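Local coordinates for protein cycloalternan-forming enzyme (Listeria monocytogenes serovar 1/2a, PDB 5F7U) that is a multidomain member of glycoside hydrolase family 31 that combines a TIM-barrel domain with a family 6 carbohydrate-binding module and binds glycans, at residues A[458-463]-A[500-506]; A[484-488]-A[546-550]; A[1004-1009]-A[1041-1047]. The protein carries 1 engineered substitution. One frame throughout, in Å; residues are numbered along the deposited sequence.

Interaction 1 of 3, residues A[458-463]-A[500-506]. With GLC (alpha-D-glucopyranose), chain F.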
loop_
_atom_site.group_PDB
_atom_site.type_symbol
_atom_site.label_atom_id
_atom_site.label_comp_id
_atom_site.label_asym_id
_atom_site.label_seq_id
_atom_site.Cartn_x
_atom_site.Cartn_y
_atom_site.Cartn_z
ATOM N N VAL A 458 13.833 -3.125 -18.007
ATOM C CA VAL A 458 12.691 -2.497 -18.698
ATOM C C VAL A 458 12.031 -3.526 -19.638
ATOM O O VAL A 458 12.672 -4.523 -20.002
ATOM C CB VAL A 458 13.080 -1.221 -19.488
ATOM C CG1 VAL A 458 13.341 -0.067 -18.538
ATOM C CG2 VAL A 458 14.303 -1.457 -20.369
ATOM N N PRO A 459 10.772 -3.277 -20.050
ATOM C CA PRO A 459 10.047 -4.238 -20.903
ATOM C C PRO A 459 10.212 -3.949 -22.402
ATOM O O PRO A 459 9.504 -4.521 -23.228
ATOM C CB PRO A 459 8.588 -4.008 -20.480
ATOM C CG PRO A 459 8.539 -2.533 -20.148
ATOM C CD PRO A 459 9.870 -2.230 -19.504
ATOM N N VAL A 460 11.124 -3.044 -22.725
ATOM C CA VAL A 460 11.253 -2.485 -24.064
ATOM C C VAL A 460 12.637 -2.831 -24.583
ATOM O O VAL A 460 13.582 -2.850 -23.817
ATOM C CB VAL A 460 10.995 -0.947 -24.034
ATOM C CG1 VAL A 460 12.012 -0.211 -23.153
ATOM C CG2 VAL A 460 10.926 -0.351 -25.435
ATOM N N LEU A 461 12.733 -3.142 -25.877
ATOM C CA LEU A 461 14.017 -3.209 -26.553
ATOM C C LEU A 461 14.331 -1.806 -27.062
ATOM O O LEU A 461 13.589 -1.254 -27.885
ATOM C CB LEU A 461 13.987 -4.216 -27.701
ATOM C CG LEU A 461 15.309 -4.394 -28.457
ATOM C CD1 LEU A 461 15.594 -5.878 -28.637
ATOM C CD2 LEU A 461 15.290 -3.675 -29.794
ATOM N N LYS A 462 15.423 -1.244 -26.547
ATOM C CA LYS A 462 15.799 0.133 -26.822
ATOM C C LYS A 462 16.152 0.294 -28.289
ATOM O O LYS A 462 16.860 -0.537 -28.850
ATOM C CB LYS A 462 16.969 0.543 -25.926
ATOM C CG LYS A 462 17.590 1.877 -26.305
ATOM C CD LYS A 462 19.018 1.967 -25.815
ATOM C CE LYS A 462 19.747 3.076 -26.546
ATOM N NZ LYS A 462 21.022 3.369 -25.843
ATOM N N ASP A 463 15.633 1.349 -28.921
ATOM C CA ASP A 463 16.051 1.684 -30.281
ATOM C C ASP A 463 16.081 3.196 -30.452
ATOM O O ASP A 463 15.056 3.816 -30.734
ATOM C CB ASP A 463 15.154 1.022 -31.339
ATOM C CG ASP A 463 15.635 1.266 -32.773
ATOM O OD1 ASP A 463 16.649 1.971 -32.984
ATOM O OD2 ASP A 463 14.984 0.757 -33.708
ATOM N N TRP A 500 9.474 8.088 -22.523
ATOM C CA TRP A 500 10.616 7.353 -21.996
ATOM C C TRP A 500 10.806 6.110 -22.859
ATOM O O TRP A 500 9.844 5.369 -23.093
ATOM C CB TRP A 500 10.359 6.985 -20.537
ATOM C CG TRP A 500 11.586 6.495 -19.801
ATOM C CD1 TRP A 500 12.871 6.958 -19.932
ATOM C CD2 TRP A 500 11.627 5.458 -18.817
ATOM N NE1 TRP A 500 13.713 6.264 -19.087
ATOM C CE2 TRP A 500 12.976 5.343 -18.388
ATOM C CE3 TRP A 500 10.652 4.624 -18.238
ATOM C CZ2 TRP A 500 13.378 4.419 -17.404
ATOM C CZ3 TRP A 500 11.054 3.695 -17.272
ATOM C CH2 TRP A 500 12.410 3.603 -16.866
ATOM N N PHE A 501 12.020 5.920 -23.372
ATOM C CA PHE A 501 12.323 4.845 -24.335
ATOM C C PHE A 501 11.498 4.938 -25.642
ATOM O O PHE A 501 11.254 3.934 -26.314
ATOM C CB PHE A 501 12.235 3.441 -23.691
ATOM C CG PHE A 501 13.421 3.079 -22.835
ATOM C CD1 PHE A 501 14.573 2.527 -23.409
ATOM C CD2 PHE A 501 13.381 3.271 -21.447
ATOM C CE1 PHE A 501 15.670 2.178 -22.615
ATOM C CE2 PHE A 501 14.475 2.931 -20.645
ATOM C CZ PHE A 501 15.620 2.381 -21.233
ATOM N N GLY A 502 11.116 6.168 -26.012
ATOM C CA GLY A 502 10.518 6.463 -27.313
ATOM C C GLY A 502 11.246 5.778 -28.457
ATOM O O GLY A 502 12.484 5.702 -28.456
ATOM N N ASN A 503 10.464 5.262 -29.401
ATOM C CA ASN A 503 10.920 4.471 -30.557
ATOM C C ASN A 503 11.349 3.030 -30.217
ATOM O O ASN A 503 11.620 2.237 -31.120
ATOM C CB ASN A 503 12.007 5.190 -31.382
ATOM C CG ASN A 503 12.212 4.561 -32.746
ATOM O OD1 ASN A 503 11.286 4.496 -33.566
ATOM N ND2 ASN A 503 13.428 4.072 -32.999
ATOM N N GLY A 504 11.401 2.705 -28.931
ATOM C CA GLY A 504 11.721 1.340 -28.503
ATOM C C GLY A 504 10.567 0.390 -28.795
ATOM O O GLY A 504 9.407 0.809 -28.863
ATOM N N ILE A 505 10.885 -0.895 -28.912
ATOM C CA ILE A 505 9.888 -1.900 -29.223
ATOM C C ILE A 505 9.531 -2.667 -27.947
ATOM O O ILE A 505 10.387 -3.313 -27.330
ATOM C CB ILE A 505 10.394 -2.846 -30.347
ATOM C CG1 ILE A 505 10.732 -2.035 -31.610
ATOM C CG2 ILE A 505 9.356 -3.911 -30.670
ATOM C CD1 ILE A 505 11.473 -2.823 -32.679
ATOM N N LEU A 506 8.268 -2.593 -27.539
ATOM C CA LEU A 506 7.824 -3.369 -26.377
ATOM C C LEU A 506 7.786 -4.863 -26.663
ATOM O O LEU A 506 7.386 -5.279 -27.748
ATOM C CB LEU A 506 6.427 -2.945 -25.933
ATOM C CG LEU A 506 6.212 -1.598 -25.273
ATOM C CD1 LEU A 506 4.773 -1.588 -24.761
ATOM C CD2 LEU A 506 7.178 -1.422 -24.095
HETATM C C1 GLC F . 12.486 9.718 -16.341
HETATM C C2 GLC F . 11.741 8.388 -16.504
HETATM C C3 GLC F . 11.662 7.617 -15.179
HETATM C C4 GLC F . 13.065 7.354 -14.615
HETATM C C5 GLC F . 13.777 8.722 -14.497
HETATM C C6 GLC F . 15.225 8.620 -14.041
HETATM O O1 GLC F . 11.686 10.647 -15.595
HETATM O O2 GLC F . 10.422 8.647 -16.984
HETATM O O3 GLC F . 10.937 6.406 -15.380
HETATM O O4 GLC F . 13.012 6.747 -13.302
HETATM O O5 GLC F . 13.760 9.528 -15.697
HETATM O O6 GLC F . 15.195 9.066 -12.688
HETATM O O HOH W 1 14.299 3.360 -27.348
#
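The apolar centre is V460 against the ring of F501. V460 CG1 lies 4.0 Å from the ring centroid and 29° off its normal, a CH-pi contact over the face, with V460 CG1 to F501 CG the closest pair at 3.6 Å. V458 packs beside it, its CG1 3.8 Å from F501 CE2 and 4.1 Å from W500 CH2, while L506 CD2 approaches V460 CB to 3.8 Å. Outside this cluster the backbones form a two-stranded antiparallel ladder: L461 N gives to I505 O (2.8 Å, 168°) and I505 N to L461 O (2.9 Å, 156°), so L461 and I505 are a hydrogen-bonded pair next to the non-hydrogen-bonded pair V460 and L506. A type II turn, F501 to G504, closed by G504 N to F501 O (2.9 Å), leads into the ladder. Any CB on G504 would fall 2.6 Å from V460 CG2, so glycine lets the chains close here. At the polar edge N503 ND2 donates to D463 O (2.8 Å), and water 1 links D463 N (2.9 Å) to G502 O (3.2 Å); the carboxylate of D463 is salt-bridged to R494. W500, in contact with W456 of the third barrel strand, offers a ring face to GLC, CZ3 to O3 being 3.3 Å. The chemistry therefore implies that apolar packing and the ladder hold together the loop carrying W500, whose ring also touches V458 obliquely.

Interaction 2 of 3, residues A[484-488]-A[546-550]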
loop_
_atom_site.group_PDB
_atom_site.type_symbol
_atom_site.label_atom_id
_atom_site.label_comp_id
_atom_site.label_asym_id
_atom_site.label_seq_id
_atom_site.Cartn_x
_atom_site.Cartn_y
_atom_site.Cartn_z
ATOM N N SER A 484 7.173 -8.602 -30.788
ATOM C CA SER A 484 6.613 -7.298 -30.442
ATOM C C SER A 484 5.089 -7.371 -30.475
ATOM O O SER A 484 4.516 -8.333 -31.000
ATOM C CB SER A 484 7.051 -6.293 -31.492
ATOM O OG SER A 484 6.604 -6.704 -32.766
ATOM N N ALA A 485 4.426 -6.344 -29.936
ATOM C CA ALA A 485 3.036 -6.092 -30.304
ATOM C C ALA A 485 3.008 -5.516 -31.728
ATOM O O ALA A 485 4.041 -5.108 -32.286
ATOM C CB ALA A 485 2.378 -5.139 -29.317
ATOM N N ASP A 486 1.826 -5.499 -32.323
ATOM C CA ASP A 486 1.658 -4.934 -33.646
ATOM C C ASP A 486 1.053 -3.547 -33.561
ATOM O O ASP A 486 0.208 -3.294 -32.704
ATOM C CB ASP A 486 0.783 -5.838 -34.507
ATOM C CG ASP A 486 0.889 -5.504 -35.952
ATOM O OD1 ASP A 486 1.870 -5.974 -36.584
ATOM O OD2 ASP A 486 0.017 -4.761 -36.457
ATOM N N ASP A 487 1.477 -2.648 -34.447
ATOM C CA ASP A 487 0.965 -1.277 -34.432
ATOM C C ASP A 487 -0.441 -1.165 -35.021
ATOM O O ASP A 487 -1.079 -0.112 -34.919
ATOM C CB ASP A 487 1.941 -0.304 -35.122
ATOM C CG ASP A 487 1.928 -0.408 -36.658
ATOM O OD1 ASP A 487 1.388 -1.385 -37.229
ATOM O OD2 ASP A 487 2.492 0.501 -37.301
ATOM N N GLY A 488 -0.894 -2.251 -35.657
ATOM C CA GLY A 488 -2.214 -2.319 -36.287
ATOM C C GLY A 488 -2.140 -2.421 -37.799
ATOM O O GLY A 488 -3.153 -2.659 -38.451
ATOM N N ASP A 546 -5.014 1.036 -31.967
ATOM C CA ASP A 546 -4.908 -0.092 -32.891
ATOM C C ASP A 546 -3.748 -1.027 -32.549
ATOM O O ASP A 546 -3.543 -2.060 -33.216
ATOM C CB ASP A 546 -4.813 0.446 -34.314
ATOM C CG ASP A 546 -6.115 1.093 -34.772
ATOM O OD1 ASP A 546 -7.077 0.337 -35.040
ATOM O OD2 ASP A 546 -6.190 2.347 -34.871
ATOM N N THR A 547 -2.993 -0.668 -31.503
ATOM C CA THR A 547 -1.924 -1.514 -30.989
ATOM C C THR A 547 -2.520 -2.870 -30.609
ATOM O O THR A 547 -3.496 -2.912 -29.875
ATOM C CB THR A 547 -1.232 -0.837 -29.789
ATOM O OG1 THR A 547 -0.763 0.441 -30.227
ATOM C CG2 THR A 547 -0.065 -1.683 -29.288
ATOM N N THR A 548 -1.958 -3.951 -31.159
ATOM C CA THR A 548 -2.575 -5.285 -31.057
ATOM C C THR A 548 -1.617 -6.305 -30.450
ATOM O O THR A 548 -0.471 -6.427 -30.895
ATOM C CB THR A 548 -3.034 -5.792 -32.447
ATOM O OG1 THR A 548 -3.853 -4.798 -33.083
ATOM C CG2 THR A 548 -3.823 -7.126 -32.328
ATOM N N PHE A 549 -2.114 -7.053 -29.461
ATOM C CA PHE A 549 -1.327 -8.065 -28.757
ATOM C C PHE A 549 -1.685 -9.482 -29.211
ATOM O O PHE A 549 -2.721 -9.690 -29.885
ATOM C CB PHE A 549 -1.456 -7.863 -27.248
ATOM C CG PHE A 549 -0.926 -6.525 -26.796
ATOM C CD1 PHE A 549 -1.647 -5.344 -27.040
ATOM C CD2 PHE A 549 0.320 -6.431 -26.191
ATOM C CE1 PHE A 549 -1.132 -4.107 -26.674
ATOM C CE2 PHE A 549 0.839 -5.192 -25.810
ATOM C CZ PHE A 549 0.109 -4.027 -26.049
ATOM N N SER A 550 -0.833 -10.447 -28.859
ATOM C CA SER A 550 -1.009 -11.834 -29.324
ATOM C C SER A 550 -2.287 -12.491 -28.807
ATOM O O SER A 550 -2.775 -13.456 -29.408
ATOM C CB SER A 550 0.202 -12.685 -28.964
ATOM O OG SER A 550 0.156 -13.013 -27.591
HETATM O O HOH W 2 -0.305 1.390 -32.659
#
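Residues 485-488 and 546-549 run 150° apart end to end, and their CA atoms pair in antiparallel register: A485 with F549 at 5.0 Å, D486 with T548 at 5.0 Å, D487 with T547 at 4.5 Å and G488 with D546 at 4.9 Å. A single hydrogen-bonded bridge results, D486 N giving to T548 O (2.9 Å, 174°) and T548 N to D486 O (2.7 Å, 164°). A CA-H...O contact, T547 CA to D486 O at 3.3 Å, lies alongside. Beyond the bridge the 484-488 backbone bends: D486 OD2 accepts from G488 N (2.8 Å), an Asx turn. At phi/psi 113/-9 a CB on G488 would jam against D487 O; separately, it would lie 2.8 Å from D546 CB. Water 2 spans the chains here, donating to D487 O (2.8 Å) and to T547 OG1 (2.7 Å), the latter also bonded to W543. On the 546-550 side, T548 OG1 gives to D546 O (2.8 Å). At the other end the methyl of A485 sits over the F549 ring, CB 4.0 Å from the centroid and 18° off the normal; F549 also packs on M558 and Y562 of helix 555-577. The arrangement is an isolated antiparallel bridge, here joining two loops of the TIM barrel: the long excursion between its third and fourth strands, and the loop that leads from the fourth strand to helix 555-577.

Interaction 3 of 3, residues A[1004-1009]-A[1041-1047]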
loop_
_atom_site.group_PDB
_atom_site.type_symbol
_atom_site.label_atom_id
_atom_site.label_comp_id
_atom_site.label_asym_id
_atom_site.label_seq_id
_atom_site.Cartn_x
_atom_site.Cartn_y
_atom_site.Cartn_z
ATOM N N ARG A 1004 -2.821 15.108 49.917
ATOM C CA ARG A 1004 -3.148 15.603 48.574
ATOM C C ARG A 1004 -4.630 15.396 48.291
ATOM O O ARG A 1004 -5.290 14.565 48.917
ATOM C CB ARG A 1004 -2.305 14.919 47.491
ATOM C CG ARG A 1004 -0.809 15.213 47.540
ATOM C CD ARG A 1004 -0.479 16.658 47.186
ATOM N NE ARG A 1004 0.968 16.884 47.175
ATOM C CZ ARG A 1004 1.723 17.074 48.260
ATOM N NH1 ARG A 1004 3.029 17.280 48.117
ATOM N NH2 ARG A 1004 1.193 17.068 49.485
ATOM N N THR A 1005 -5.149 16.172 47.348
ATOM C CA THR A 1005 -6.549 16.093 46.979
ATOM C C THR A 1005 -6.597 15.392 45.632
ATOM O O THR A 1005 -5.768 15.665 44.751
ATOM C CB THR A 1005 -7.167 17.504 46.928
ATOM O OG1 THR A 1005 -7.110 18.083 48.236
ATOM C CG2 THR A 1005 -8.611 17.463 46.490
ATOM N N VAL A 1006 -7.539 14.454 45.493
ATOM C CA VAL A 1006 -7.699 13.686 44.264
ATOM C C VAL A 1006 -9.114 13.902 43.723
ATOM O O VAL A 1006 -10.070 13.938 44.497
ATOM C CB VAL A 1006 -7.452 12.167 44.492
ATOM C CG1 VAL A 1006 -7.270 11.454 43.148
ATOM C CG2 VAL A 1006 -6.209 11.957 45.346
ATOM N N TYR A 1007 -9.223 14.046 42.403
ATOM C CA TYR A 1007 -10.510 14.109 41.717
ATOM C C TYR A 1007 -10.564 12.935 40.760
ATOM O O TYR A 1007 -9.661 12.768 39.923
ATOM C CB TYR A 1007 -10.642 15.412 40.931
ATOM C CG TYR A 1007 -10.685 16.645 41.798
ATOM C CD1 TYR A 1007 -9.511 17.237 42.273
ATOM C CD2 TYR A 1007 -11.910 17.226 42.140
ATOM C CE1 TYR A 1007 -9.557 18.382 43.064
ATOM C CE2 TYR A 1007 -11.967 18.375 42.916
ATOM C CZ TYR A 1007 -10.791 18.944 43.381
ATOM O OH TYR A 1007 -10.867 20.075 44.162
ATOM N N ILE A 1008 -11.624 12.142 40.872
ATOM C CA ILE A 1008 -11.838 11.006 39.982
ATOM C C ILE A 1008 -13.062 11.347 39.158
ATOM O O ILE A 1008 -14.182 11.375 39.689
ATOM C CB ILE A 1008 -12.088 9.679 40.762
ATOM C CG1 ILE A 1008 -10.994 9.406 41.821
ATOM C CG2 ILE A 1008 -12.272 8.514 39.768
ATOM C CD1 ILE A 1008 -9.603 9.184 41.255
ATOM N N ASN A 1009 -12.847 11.648 37.874
ATOM C CA ASN A 1009 -13.930 12.139 37.020
ATOM C C ASN A 1009 -14.759 13.214 37.727
ATOM O O ASN A 1009 -15.990 13.173 37.694
ATOM C CB ASN A 1009 -14.828 10.971 36.585
ATOM C CG ASN A 1009 -14.083 9.938 35.791
ATOM O OD1 ASN A 1009 -13.330 10.266 34.859
ATOM N ND2 ASN A 1009 -14.286 8.667 36.146
ATOM N N GLN A 1041 -10.538 10.433 34.199
ATOM C CA GLN A 1041 -9.699 11.588 34.509
ATOM C C GLN A 1041 -9.359 11.524 35.984
ATOM O O GLN A 1041 -10.255 11.646 36.816
ATOM C CB GLN A 1041 -10.429 12.901 34.180
ATOM C CG GLN A 1041 -9.625 14.149 34.549
ATOM C CD GLN A 1041 -10.367 15.461 34.339
ATOM O OE1 GLN A 1041 -11.498 15.652 34.815
ATOM N NE2 GLN A 1041 -9.713 16.397 33.649
ATOM N N VAL A 1042 -8.076 11.341 36.298
ATOM C CA VAL A 1042 -7.628 11.255 37.697
ATOM C C VAL A 1042 -6.640 12.382 37.965
ATOM O O VAL A 1042 -5.528 12.371 37.435
ATOM C CB VAL A 1042 -7.030 9.863 38.025
ATOM C CG1 VAL A 1042 -6.531 9.784 39.469
ATOM C CG2 VAL A 1042 -8.056 8.763 37.754
ATOM N N VAL A 1043 -7.064 13.353 38.773
ATOM C CA VAL A 1043 -6.269 14.558 39.032
ATOM C C VAL A 1043 -5.834 14.595 40.489
ATOM O O VAL A 1043 -6.664 14.592 41.400
ATOM C CB VAL A 1043 -7.040 15.869 38.699
ATOM C CG1 VAL A 1043 -6.121 17.079 38.835
ATOM C CG2 VAL A 1043 -7.664 15.830 37.305
ATOM N N PHE A 1044 -4.525 14.629 40.699
ATOM C CA PHE A 1044 -3.963 14.905 42.016
ATOM C C PHE A 1044 -3.651 16.400 42.068
ATOM O O PHE A 1044 -3.044 16.944 41.143
ATOM C CB PHE A 1044 -2.695 14.088 42.234
ATOM C CG PHE A 1044 -2.941 12.625 42.423
ATOM C CD1 PHE A 1044 -3.211 11.790 41.327
ATOM C CD2 PHE A 1044 -2.865 12.062 43.696
ATOM C CE1 PHE A 1044 -3.442 10.426 41.513
ATOM C CE2 PHE A 1044 -3.091 10.699 43.887
ATOM C CZ PHE A 1044 -3.379 9.880 42.795
ATOM N N ASP A 1045 -4.095 17.038 43.142
ATOM C CA ASP A 1045 -3.964 18.479 43.375
ATOM C C ASP A 1045 -3.291 18.736 44.712
ATOM O O ASP A 1045 -3.441 17.944 45.639
ATOM C CB ASP A 1045 -5.364 19.093 43.486
ATOM C CG ASP A 1045 -5.723 19.935 42.304
ATOM O OD1 ASP A 1045 -5.242 19.667 41.175
ATOM O OD2 ASP A 1045 -6.506 20.888 42.500
ATOM N N PHE A 1046 -2.585 19.862 44.818
ATOM C CA PHE A 1046 -2.232 20.410 46.129
ATOM C C PHE A 1046 -3.119 21.624 46.329
ATOM O O PHE A 1046 -2.973 22.627 45.640
ATOM C CB PHE A 1046 -0.754 20.792 46.195
ATOM C CG PHE A 1046 -0.289 21.227 47.569
ATOM C CD1 PHE A 1046 -0.599 22.499 48.067
ATOM C CD2 PHE A 1046 0.469 20.367 48.357
ATOM C CE1 PHE A 1046 -0.162 22.902 49.326
ATOM C CE2 PHE A 1046 0.911 20.764 49.619
ATOM C CZ PHE A 1046 0.596 22.028 50.099
ATOM N N GLU A 1047 -4.060 21.519 47.253
ATOM C CA GLU A 1047 -4.976 22.619 47.504
ATOM C C GLU A 1047 -4.660 23.316 48.819
ATOM O O GLU A 1047 -3.688 22.956 49.493
ATOM C CB GLU A 1047 -6.417 22.147 47.416
ATOM C CG GLU A 1047 -6.751 21.766 45.987
ATOM C CD GLU A 1047 -8.184 21.380 45.761
ATOM O OE1 GLU A 1047 -8.460 20.938 44.628
ATOM O OE2 GLU A 1047 -9.024 21.503 46.683
#
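On one face of this antiparallel pair, side chains interlock across the gap between neighbouring strands. The CG1 methyl of V1006 sits over the F1044 ring, 4.2 Å from its centroid and only 7° off the normal, with V1006 CG2 3.7 Å from F1044 CE2; V1042 CG1 meets I1008 CD1 at 3.6 Å and V1006 CG1 at 4.1 Å, so the methyl of V1042 settles into the notch where I1008 CD1 and V1006 CG1 meet. The axes approach to 4.6 Å at 162°, with T1005-D1045 and Y1007-V1043 as the hydrogen-bonded pairs: T1005 N to D1045 O is 3.0 Å, D1045 N to T1005 O 2.7 Å, Y1007 N to V1043 O 2.8 Å and V1043 N to Y1007 O 2.9 Å. In the beta-sandwich of a family 6 carbohydrate-binding module, the face bearing V1006, V1042 and F1044 turns inward, where M991 of strand 987-996 in the opposing sheet packs against all three. The other face carries Y1007, whose ring reaches past D1045 so that OH donates to E1047 OE1 (2.6 Å). At one end the guanidinium of R1004 lies flat against the rim of F1046, CZ to CD2 3.5 Å, and its NH1 bonds A1052, a glycan-pocket residue. At the other, N1009 curls back: its N gives to Q1041 O (2.8 Å) and its OD1 receives Q1041 N (2.9 Å), while ND2 bonds N1040.

How the interactions relate
Interactions 1 and 2 belong to one region of the TIM-barrel domain, their centres 15 Å apart. Their segments alternate along the chain (458-463, 484-488, 500-506, 546-550), so each contact closes a loop that overlaps the other, and they touch through I505 CG2 and S484 CB at 3.4 Å. Helix 469-481 lies in sequence between the first two and packs on L461 and I505. Interaction 3 follows in series in the C-terminal carbohydrate-binding module, across the chain's centre, about 72 and 77 Å between centres from interactions 1 and 2. Interaction 1 thus closes the excursion after the third barrel strand, interaction 2 ties it to the loop after the fourth, and interaction 3 belongs to a separate domain.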